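Local structure of putative glycoside hydrolase (Bacteroides ovatus, 4ONZ) at residues T81-Y86 / L103-D108; V133-A138 / L146-S151; K331-L336 / V347-D352. The protein is of unknown function but is probably a glycoside hydrolase, related to carbohydrate-active proteins built as five-bladed beta-propellers. One frame throughout, in Å; residues are numbered along the deposited sequence.

How the contacts relate
From the N terminus the three contacts follow one another in series, each closing its own loop before the next opens, so that none crosses or encloses another. Contact 1 closes a 16-residue excursion that includes strand 96-97 and ties the end of that excursion back to strand 82-89. Contact 2 is the hairpin of strands 132-139 and 144-151, and contact 3 that of 333-340 and 344-350, near the C terminus. Contacts 1 and 2 touch, L103 packing on M134 and Y136 and V84 of strand 82-89 on M134, and thereby join two neighbouring antiparallel sheets. Contact 3 lies across the chain's centre from contact 2, their centres about 25 Å apart, and belongs to a separate sheet.

Contact 1: residues T81-Y86 / L103-D108; sequences TSRVGY and LFPAED
R83 lays its aliphatic chain across the start of F104, with R83 CG 3.6 Å from F104 CB. The arginine is extended from CG to NE, and a turn of 84° at chi4 then sets the guanidinium with one face under T81, whose CG2 lies 3.5 Å above the plane and over its centre. In the plane of the group, R83 NE donates to a water at 2.9 Å, and that water donates in turn to P105 O at 2.7 Å; the remote end is held by a salt bridge from NH1 to D71. The methyl of T81 has a second neighbour, meeting P105 tip to tip with T81 CG2 3.8 Å from P105 CG, while its hydroxyl bonds to P116 O. The backbones make a single antiparallel bridge, V84 with L103, on the side of strand 82-89 turned away from strand 62-70; both strands belong to a four-stranded antiparallel sheet consistent with one blade of a five-bladed propeller. V84 N reaches L103 O at 2.8 Å and almost straight (173°), whereas the return bond from L103 N to V84 O is weak at 3.4 Å. The V84 and L103 side chains run alongside each other in the same direction, their CB atoms 3.9 Å apart. A chi1 of 47° sets F104 CG between N and C, leaving CB to R83 while the ring leads away to F35, edge-to-face.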
loop_
_atom_site.group_PDB
_atom_site.type_symbol
_atom_site.label_atom_id
_atom_site.label_comp_id
_atom_site.label_asym_id
_atom_site.label_seq_id
_atom_site.Cartn_x
_atom_site.Cartn_y
_atom_site.Cartn_z
ATOM N N THR A 81 -17.270 -6.564 4.741
ATOM C CA THR A 81 -16.328 -7.402 4.004
ATOM C C THR A 81 -15.578 -6.504 3.014
ATOM O O THR A 81 -16.192 -5.684 2.329
ATOM C CB THR A 81 -17.042 -8.549 3.258
ATOM O OG1 THR A 81 -17.648 -9.424 4.213
ATOM C CG2 THR A 81 -16.054 -9.357 2.412
ATOM N N SER A 82 -14.256 -6.646 2.977
ATOM C CA SER A 82 -13.412 -5.895 2.039
ATOM C C SER A 82 -13.137 -6.717 0.788
ATOM O O SER A 82 -12.861 -7.926 0.862
ATOM C CB SER A 82 -12.068 -5.500 2.665
ATOM O OG SER A 82 -12.205 -4.415 3.545
ATOM N N ARG A 83 -13.231 -6.059 -0.360
ATOM C CA ARG A 83 -12.894 -6.673 -1.639
ATOM C C ARG A 83 -12.083 -5.656 -2.453
ATOM O O ARG A 83 -12.136 -4.456 -2.192
ATOM C CB ARG A 83 -14.155 -7.127 -2.376
ATOM C CG ARG A 83 -14.980 -8.132 -1.597
ATOM C CD ARG A 83 -16.282 -8.469 -2.308
ATOM N NE ARG A 83 -17.120 -9.392 -1.544
ATOM C CZ ARG A 83 -17.974 -9.054 -0.578
ATOM N NH1 ARG A 83 -18.100 -7.793 -0.183
ATOM N NH2 ARG A 83 -18.718 -9.990 0.004
ATOM N N VAL A 84 -11.323 -6.133 -3.430
ATOM C CA VAL A 84 -10.493 -5.254 -4.255
ATOM C C VAL A 84 -11.118 -5.008 -5.635
ATOM O O VAL A 84 -11.457 -5.947 -6.354
ATOM C CB VAL A 84 -9.083 -5.836 -4.435
ATOM C CG1 VAL A 84 -8.231 -4.920 -5.299
ATOM C CG2 VAL A 84 -8.427 -6.034 -3.067
ATOM N N GLY A 85 -11.259 -3.733 -5.975
ATOM C CA GLY A 85 -11.816 -3.306 -7.257
ATOM C C GLY A 85 -10.713 -2.931 -8.221
ATOM O O GLY A 85 -9.589 -2.651 -7.814
ATOM N N TYR A 86 -11.067 -2.880 -9.497
ATOM C CA TYR A 86 -10.158 -2.548 -10.583
ATOM C C TYR A 86 -10.645 -1.284 -11.291
ATOM O O TYR A 86 -11.829 -1.158 -11.598
ATOM C CB TYR A 86 -10.147 -3.707 -11.583
ATOM C CG TYR A 86 -9.392 -3.474 -12.884
ATOM C CD1 TYR A 86 -9.960 -2.738 -13.931
ATOM C CD2 TYR A 86 -8.141 -4.039 -13.093
ATOM C CE1 TYR A 86 -9.280 -2.536 -15.121
ATOM C CE2 TYR A 86 -7.455 -3.859 -14.291
ATOM C CZ TYR A 86 -8.023 -3.101 -15.298
ATOM O OH TYR A 86 -7.342 -2.911 -16.484
ATOM N N LEU A 103 -10.607 -9.269 -6.417
ATOM C CA LEU A 103 -10.048 -10.102 -5.341
ATOM C C LEU A 103 -11.052 -10.030 -4.206
ATOM O O LEU A 103 -11.395 -8.943 -3.735
ATOM C CB LEU A 103 -8.663 -9.644 -4.865
ATOM C CG LEU A 103 -8.002 -10.562 -3.823
ATOM C CD1 LEU A 103 -7.716 -11.936 -4.390
ATOM C CD2 LEU A 103 -6.709 -9.974 -3.292
ATOM N N PHE A 104 -11.524 -11.191 -3.785
ATOM C CA PHE A 104 -12.573 -11.281 -2.787
ATOM C C PHE A 104 -12.607 -12.655 -2.147
ATOM O O PHE A 104 -12.039 -13.602 -2.694
ATOM C CB PHE A 104 -13.910 -10.990 -3.480
ATOM C CG PHE A 104 -14.103 -11.741 -4.780
ATOM C CD1 PHE A 104 -14.675 -13.015 -4.797
ATOM C CD2 PHE A 104 -13.729 -11.170 -5.992
ATOM C CE1 PHE A 104 -14.851 -13.708 -5.989
ATOM C CE2 PHE A 104 -13.908 -11.858 -7.192
ATOM C CZ PHE A 104 -14.470 -13.128 -7.190
ATOM N N PRO A 105 -13.264 -12.774 -0.979
ATOM C CA PRO A 105 -13.384 -14.114 -0.417
ATOM C C PRO A 105 -14.214 -14.970 -1.376
ATOM O O PRO A 105 -15.224 -14.501 -1.893
ATOM C CB PRO A 105 -14.084 -13.909 0.933
ATOM C CG PRO A 105 -14.409 -12.473 1.044
ATOM C CD PRO A 105 -13.766 -11.720 -0.082
ATOM N N ALA A 106 -13.752 -16.190 -1.637
ATOM C CA ALA A 106 -14.392 -17.068 -2.609
ATOM C C ALA A 106 -14.389 -18.530 -2.173
ATOM O O ALA A 106 -13.951 -18.861 -1.073
ATOM C CB ALA A 106 -13.690 -16.911 -3.958
ATOM N N GLU A 107 -14.934 -19.393 -3.031
ATOM C CA GLU A 107 -14.976 -20.823 -2.770
ATOM C C GLU A 107 -13.637 -21.407 -3.194
ATOM O O GLU A 107 -13.508 -22.007 -4.257
ATOM C CB GLU A 107 -16.160 -21.473 -3.493
ATOM C CG GLU A 107 -17.482 -21.062 -2.856
ATOM C CD GLU A 107 -18.698 -21.756 -3.447
ATOM O OE1 GLU A 107 -18.734 -21.983 -4.675
ATOM O OE2 GLU A 107 -19.636 -22.059 -2.677
ATOM N N ASP A 108 -12.643 -21.204 -2.339
ATOM C CA ASP A 108 -11.277 -21.619 -2.609
ATOM C C ASP A 108 -10.664 -22.206 -1.341
ATOM O O ASP A 108 -11.371 -22.414 -0.350
ATOM C CB ASP A 108 -10.477 -20.410 -3.135
ATOM C CG ASP A 108 -10.434 -19.243 -2.150
ATOM O OD1 ASP A 108 -10.539 -19.477 -0.919
ATOM O OD2 ASP A 108 -10.263 -18.083 -2.615
HETATM O O HOH W 1 -16.776 -12.260 -1.876
#

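Contact 2: residues V133-A138 / L146-S151; sequences VMLYTA and LAVATS
Y136 leans its ring over A147, its partner in an antiparallel hydrogen-bonded pair of a beta hairpin. With chi1 at 68°, CG stands between the backbone N and the carbonyl carbon, and from CB the side chain swings across toward strand 144-151. The inner part of the ring passes the backbone of that strand, CD1 lying 3.5 Å from A147 O. Farther out, CE1 comes 3.8 Å from A149 CB, and CZ is 3.6 Å from A147 CB. This A147 methyl covers one face of the ring, offset toward the rim and 21° off the normal through the centroid, a CH-pi contact; A149 N lies at the edge, in plane. At the tip, Y136 OH is 2.7 Å from a water, and the same water donates to V148 O at 2.9 Å, so the water joins the hydroxyl to the opposite strand's backbone.

Four backbone hydrogen bonds join M134 with A149 and Y136 with A147, two for each pair; M134 N to A149 O measures 2.8 Å. On the face that carries V133, L135 and V148, aliphatic groups pack: L135 CD1 lies 3.9 Å from V148 CG2, and V133 adds its CG1 methyl against V148 CG1.

The hairpin forms the two inner strands of a four-stranded antiparallel sheet, bordered by strand 118-126 beside 133-138 and by strand 158-162 beside 146-151. M202 of strand 200-204 packs against L135, while on the Y136 face the selenomethionine M134 rests on W157 and on L103 from the loop after strand 96-97.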
loop_
_atom_site.group_PDB
_atom_site.type_symbol
_atom_site.label_atom_id
_atom_site.label_comp_id
_atom_site.label_asym_id
_atom_site.label_seq_id
_atom_site.Cartn_x
_atom_site.Cartn_y
_atom_site.Cartn_z
ATOM N N VAL A 133 2.623 -8.812 -8.423
ATOM C CA VAL A 133 2.555 -9.400 -7.091
ATOM C C VAL A 133 1.819 -8.443 -6.166
ATOM O O VAL A 133 2.208 -7.275 -6.044
ATOM C CB VAL A 133 3.966 -9.672 -6.523
ATOM C CG1 VAL A 133 3.863 -10.351 -5.160
ATOM C CG2 VAL A 133 4.753 -10.563 -7.473
HETATM N N MSE A 134 0.770 -8.945 -5.515
HETATM C CA MSE A 134 -0.006 -8.155 -4.581
HETATM C C MSE A 134 0.197 -8.657 -3.181
HETATM O O MSE A 134 0.045 -9.853 -2.906
HETATM C CB MSE A 134 -1.494 -8.201 -4.899
HETATM C CG MSE A 134 -2.330 -7.416 -3.884
HETATM SE SE MSE A 134 -4.228 -7.774 -4.197
HETATM C CE MSE A 134 -4.487 -6.836 -5.891
ATOM N N LEU A 135 0.580 -7.733 -2.305
ATOM C CA LEU A 135 0.650 -7.964 -0.865
ATOM C C LEU A 135 -0.569 -7.236 -0.316
ATOM O O LEU A 135 -0.744 -6.041 -0.583
ATOM C CB LEU A 135 1.925 -7.400 -0.246
ATOM C CG LEU A 135 3.177 -8.283 -0.238
ATOM C CD1 LEU A 135 3.074 -9.371 0.813
ATOM C CD2 LEU A 135 3.442 -8.895 -1.603
ATOM N N TYR A 136 -1.403 -7.960 0.420
ATOM C CA TYR A 136 -2.630 -7.432 0.976
ATOM C C TYR A 136 -2.909 -8.054 2.350
ATOM O O TYR A 136 -2.195 -8.935 2.814
ATOM C CB TYR A 136 -3.812 -7.693 0.005
ATOM C CG TYR A 136 -4.208 -9.150 -0.155
ATOM C CD1 TYR A 136 -3.530 -9.997 -1.035
ATOM C CD2 TYR A 136 -5.263 -9.684 0.571
ATOM C CE1 TYR A 136 -3.904 -11.335 -1.171
ATOM C CE2 TYR A 136 -5.650 -11.009 0.423
ATOM C CZ TYR A 136 -4.964 -11.833 -0.440
ATOM O OH TYR A 136 -5.348 -13.154 -0.571
ATOM N N THR A 137 -3.957 -7.586 3.004
ATOM C CA THR A 137 -4.315 -8.109 4.311
ATOM C C THR A 137 -5.520 -9.031 4.194
ATOM O O THR A 137 -6.553 -8.621 3.660
ATOM C CB THR A 137 -4.701 -6.955 5.249
ATOM O OG1 THR A 137 -3.651 -5.986 5.271
ATOM C CG2 THR A 137 -4.982 -7.458 6.664
ATOM N N ALA A 138 -5.373 -10.272 4.663
ATOM C CA ALA A 138 -6.481 -11.231 4.739
ATOM C C ALA A 138 -7.066 -11.065 6.138
ATOM O O ALA A 138 -6.329 -11.081 7.128
ATOM C CB ALA A 138 -5.985 -12.650 4.533
ATOM N N LEU A 146 -0.759 -10.636 6.561
ATOM C CA LEU A 146 -0.230 -10.322 5.248
ATOM C C LEU A 146 -0.324 -11.547 4.324
ATOM O O LEU A 146 0.135 -12.645 4.680
ATOM C CB LEU A 146 1.205 -9.827 5.387
ATOM C CG LEU A 146 1.861 -9.177 4.178
ATOM C CD1 LEU A 146 1.074 -7.970 3.680
ATOM C CD2 LEU A 146 3.275 -8.767 4.555
ATOM N N ALA A 147 -0.932 -11.332 3.160
ATOM C CA ALA A 147 -1.145 -12.374 2.174
ATOM C C ALA A 147 -0.646 -11.937 0.815
ATOM O O ALA A 147 -0.445 -10.737 0.549
ATOM C CB ALA A 147 -2.619 -12.740 2.117
ATOM N N VAL A 148 -0.462 -12.927 -0.058
ATOM C CA VAL A 148 0.061 -12.700 -1.391
ATOM C C VAL A 148 -0.867 -13.251 -2.462
ATOM O O VAL A 148 -1.339 -14.382 -2.339
ATOM C CB VAL A 148 1.417 -13.426 -1.580
ATOM C CG1 VAL A 148 1.974 -13.174 -2.978
ATOM C CG2 VAL A 148 2.420 -13.001 -0.517
ATOM N N ALA A 149 -1.082 -12.460 -3.517
ATOM C CA ALA A 149 -1.818 -12.888 -4.711
ATOM C C ALA A 149 -0.996 -12.471 -5.926
ATOM O O ALA A 149 -0.234 -11.506 -5.852
ATOM C CB ALA A 149 -3.206 -12.246 -4.782
ATOM N N THR A 150 -1.108 -13.211 -7.023
ATOM C CA THR A 150 -0.403 -12.857 -8.253
ATOM C C THR A 150 -1.377 -12.797 -9.420
ATOM O O THR A 150 -2.477 -13.360 -9.378
ATOM C CB THR A 150 0.750 -13.833 -8.602
ATOM O OG1 THR A 150 0.239 -15.165 -8.756
ATOM C CG2 THR A 150 1.827 -13.830 -7.512
ATOM N N SER A 151 -0.962 -12.081 -10.452
ATOM C CA SER A 151 -1.743 -11.936 -11.661
ATOM C C SER A 151 -0.857 -11.490 -12.804
ATOM O O SER A 151 0.183 -10.870 -12.596
ATOM C CB SER A 151 -2.847 -10.897 -11.460
ATOM O OG SER A 151 -3.657 -10.798 -12.620
HETATM O O HOH W 2 -3.461 -15.084 -0.470
#

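Contact 3: residues K331-L336 / V347-D352; sequences KKKLYL and VAVCDD
Y335 and V349 face each other as a non-hydrogen-bonded pair in an antiparallel beta hairpin, part of a sheet that fits a propeller blade. Their side chains stand next to each other on one face of it. Y335 CG is anti to its carbonyl carbon (chi1 -67°), a setting that brings the ring alongside the valine: V349 CG2 is 3.7 Å from Y335 CD2, and V349 CG1 stands over one face, 4.2 Å from the centroid of the Y335 ring and only 13° off its normal. V347 meets the same ring differently, its CG2 lying near the ring plane at the edge, 4.1 Å from Y335 CD2. The V349 CG1 methyl also carries the extended chain of K333, which crosses it obliquely with K333 CD 3.9 Å from V349 CG1, so the lysine and the tyrosine share one branch of the valine.

L334, L336, A348 and C350 line the other face of the hairpin. There L334 CB approaches C350 CB to 4.2 Å, and F18 packs on both L336 and C350, while L327 of strand 322-330 covers both leucines. Four backbone bonds hold the pairs L334 with C350 and L336 with A348, L334 N to C350 O being 2.8 Å long. V349 bonds through its backbone to L19, so the N-terminal part of the chain runs beside strand 344-350, consistent with the way propellers close their ring. Beyond the last paired residues a water bridges the two segments, donating to K332 O at 2.7 Å and to D351 O at 2.6 Å.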
loop_
_atom_site.group_PDB
_atom_site.type_symbol
_atom_site.label_atom_id
_atom_site.label_comp_id
_atom_site.label_asym_id
_atom_site.label_seq_id
_atom_site.Cartn_x
_atom_site.Cartn_y
_atom_site.Cartn_z
ATOM N N LYS A 331 4.696 8.517 -18.071
ATOM C CA LYS A 331 5.026 9.668 -18.917
ATOM C C LYS A 331 5.849 10.733 -18.194
ATOM O O LYS A 331 5.455 11.904 -18.099
ATOM C CB LYS A 331 3.756 10.263 -19.533
ATOM C CG LYS A 331 3.078 9.319 -20.511
ATOM C CD LYS A 331 1.832 9.940 -21.119
ATOM C CE LYS A 331 1.188 9.010 -22.136
ATOM N NZ LYS A 331 -0.079 9.574 -22.677
ATOM N N LYS A 332 7.005 10.306 -17.695
ATOM C CA LYS A 332 7.948 11.166 -16.991
ATOM C C LYS A 332 7.390 11.831 -15.732
ATOM O O LYS A 332 7.931 12.838 -15.291
ATOM C CB LYS A 332 8.501 12.253 -17.930
ATOM C CG LYS A 332 9.176 11.741 -19.186
ATOM C CD LYS A 332 9.791 12.912 -19.944
ATOM C CE LYS A 332 10.421 12.475 -21.252
ATOM N NZ LYS A 332 11.076 13.621 -21.948
ATOM N N LYS A 333 6.327 11.270 -15.157
ATOM C CA LYS A 333 5.736 11.784 -13.918
ATOM C C LYS A 333 5.444 10.656 -12.938
ATOM O O LYS A 333 5.319 9.494 -13.322
ATOM C CB LYS A 333 4.424 12.521 -14.196
ATOM C CG LYS A 333 4.579 13.779 -15.027
ATOM C CD LYS A 333 3.238 14.463 -15.205
ATOM C CE LYS A 333 3.371 15.743 -16.010
ATOM N NZ LYS A 333 2.039 16.359 -16.252
ATOM N N LEU A 334 5.363 11.014 -11.666
ATOM C CA LEU A 334 4.996 10.071 -10.621
ATOM C C LEU A 334 3.601 10.422 -10.132
ATOM O O LEU A 334 3.327 11.578 -9.804
ATOM C CB LEU A 334 5.983 10.121 -9.458
ATOM C CG LEU A 334 7.341 9.444 -9.636
ATOM C CD1 LEU A 334 8.231 9.793 -8.448
ATOM C CD2 LEU A 334 7.170 7.936 -9.767
ATOM N N TYR A 335 2.717 9.429 -10.125
ATOM C CA TYR A 335 1.354 9.573 -9.629
ATOM C C TYR A 335 1.219 8.816 -8.311
ATOM O O TYR A 335 1.464 7.602 -8.246
ATOM C CB TYR A 335 0.352 9.016 -10.637
ATOM C CG TYR A 335 0.275 9.801 -11.933
ATOM C CD1 TYR A 335 1.275 9.688 -12.891
ATOM C CD2 TYR A 335 -0.806 10.638 -12.207
ATOM C CE1 TYR A 335 1.223 10.407 -14.069
ATOM C CE2 TYR A 335 -0.867 11.361 -13.392
ATOM C CZ TYR A 335 0.151 11.239 -14.317
ATOM O OH TYR A 335 0.105 11.950 -15.499
ATOM N N LEU A 336 0.792 9.543 -7.283
ATOM C CA LEU A 336 0.593 9.018 -5.934
ATOM C C LEU A 336 -0.908 8.811 -5.711
ATOM O O LEU A 336 -1.683 9.759 -5.864
ATOM C CB LEU A 336 1.113 10.066 -4.949
ATOM C CG LEU A 336 1.461 9.655 -3.532
ATOM C CD1 LEU A 336 2.579 8.625 -3.576
ATOM C CD2 LEU A 336 1.895 10.884 -2.760
ATOM N N VAL A 347 -5.659 11.374 -6.033
ATOM C CA VAL A 347 -4.378 11.341 -6.721
ATOM C C VAL A 347 -3.631 12.667 -6.575
ATOM O O VAL A 347 -4.250 13.740 -6.498
ATOM C CB VAL A 347 -4.571 11.007 -8.229
ATOM C CG1 VAL A 347 -5.297 12.132 -8.959
ATOM C CG2 VAL A 347 -3.241 10.728 -8.907
ATOM N N ALA A 348 -2.303 12.575 -6.513
ATOM C CA ALA A 348 -1.410 13.744 -6.497
ATOM C C ALA A 348 -0.256 13.383 -7.422
ATOM O O ALA A 348 0.107 12.206 -7.550
ATOM C CB ALA A 348 -0.924 14.083 -5.094
ATOM N N VAL A 349 0.322 14.387 -8.062
ATOM C CA VAL A 349 1.293 14.160 -9.137
ATOM C C VAL A 349 2.591 14.937 -8.949
ATOM O O VAL A 349 2.566 16.089 -8.535
ATOM C CB VAL A 349 0.654 14.588 -10.480
ATOM C CG1 VAL A 349 1.560 14.245 -11.659
ATOM C CG2 VAL A 349 -0.720 13.941 -10.635
ATOM N N CYS A 350 3.710 14.287 -9.271
ATOM C CA CYS A 350 5.048 14.869 -9.179
ATOM C C CYS A 350 5.736 14.816 -10.543
ATOM O O CYS A 350 5.822 13.754 -11.163
ATOM C CB CYS A 350 5.881 14.099 -8.162
ATOM S SG CYS A 350 7.601 14.623 -7.980
ATOM N N ASP A 351 6.229 15.956 -11.011
ATOM C CA ASP A 351 6.901 15.998 -12.312
ATOM C C ASP A 351 8.432 16.034 -12.218
ATOM O O ASP A 351 9.106 16.188 -13.232
ATOM C CB ASP A 351 6.349 17.154 -13.158
ATOM C CG ASP A 351 6.502 18.493 -12.489
ATOM O OD1 ASP A 351 7.418 18.647 -11.656
ATOM O OD2 ASP A 351 5.702 19.397 -12.801
ATOM N N ASP A 352 8.975 15.880 -11.007
ATOM C CA ASP A 352 10.429 15.847 -10.790
ATOM C C ASP A 352 10.861 14.397 -10.557
ATOM O O ASP A 352 10.757 13.884 -9.439
ATOM C CB ASP A 352 10.818 16.728 -9.594
ATOM C CG ASP A 352 12.322 16.751 -9.337
ATOM O OD1 ASP A 352 13.098 16.227 -10.167
ATOM O OD2 ASP A 352 12.729 17.304 -8.290
HETATM O O HOH W 3 8.177 15.534 -15.622
#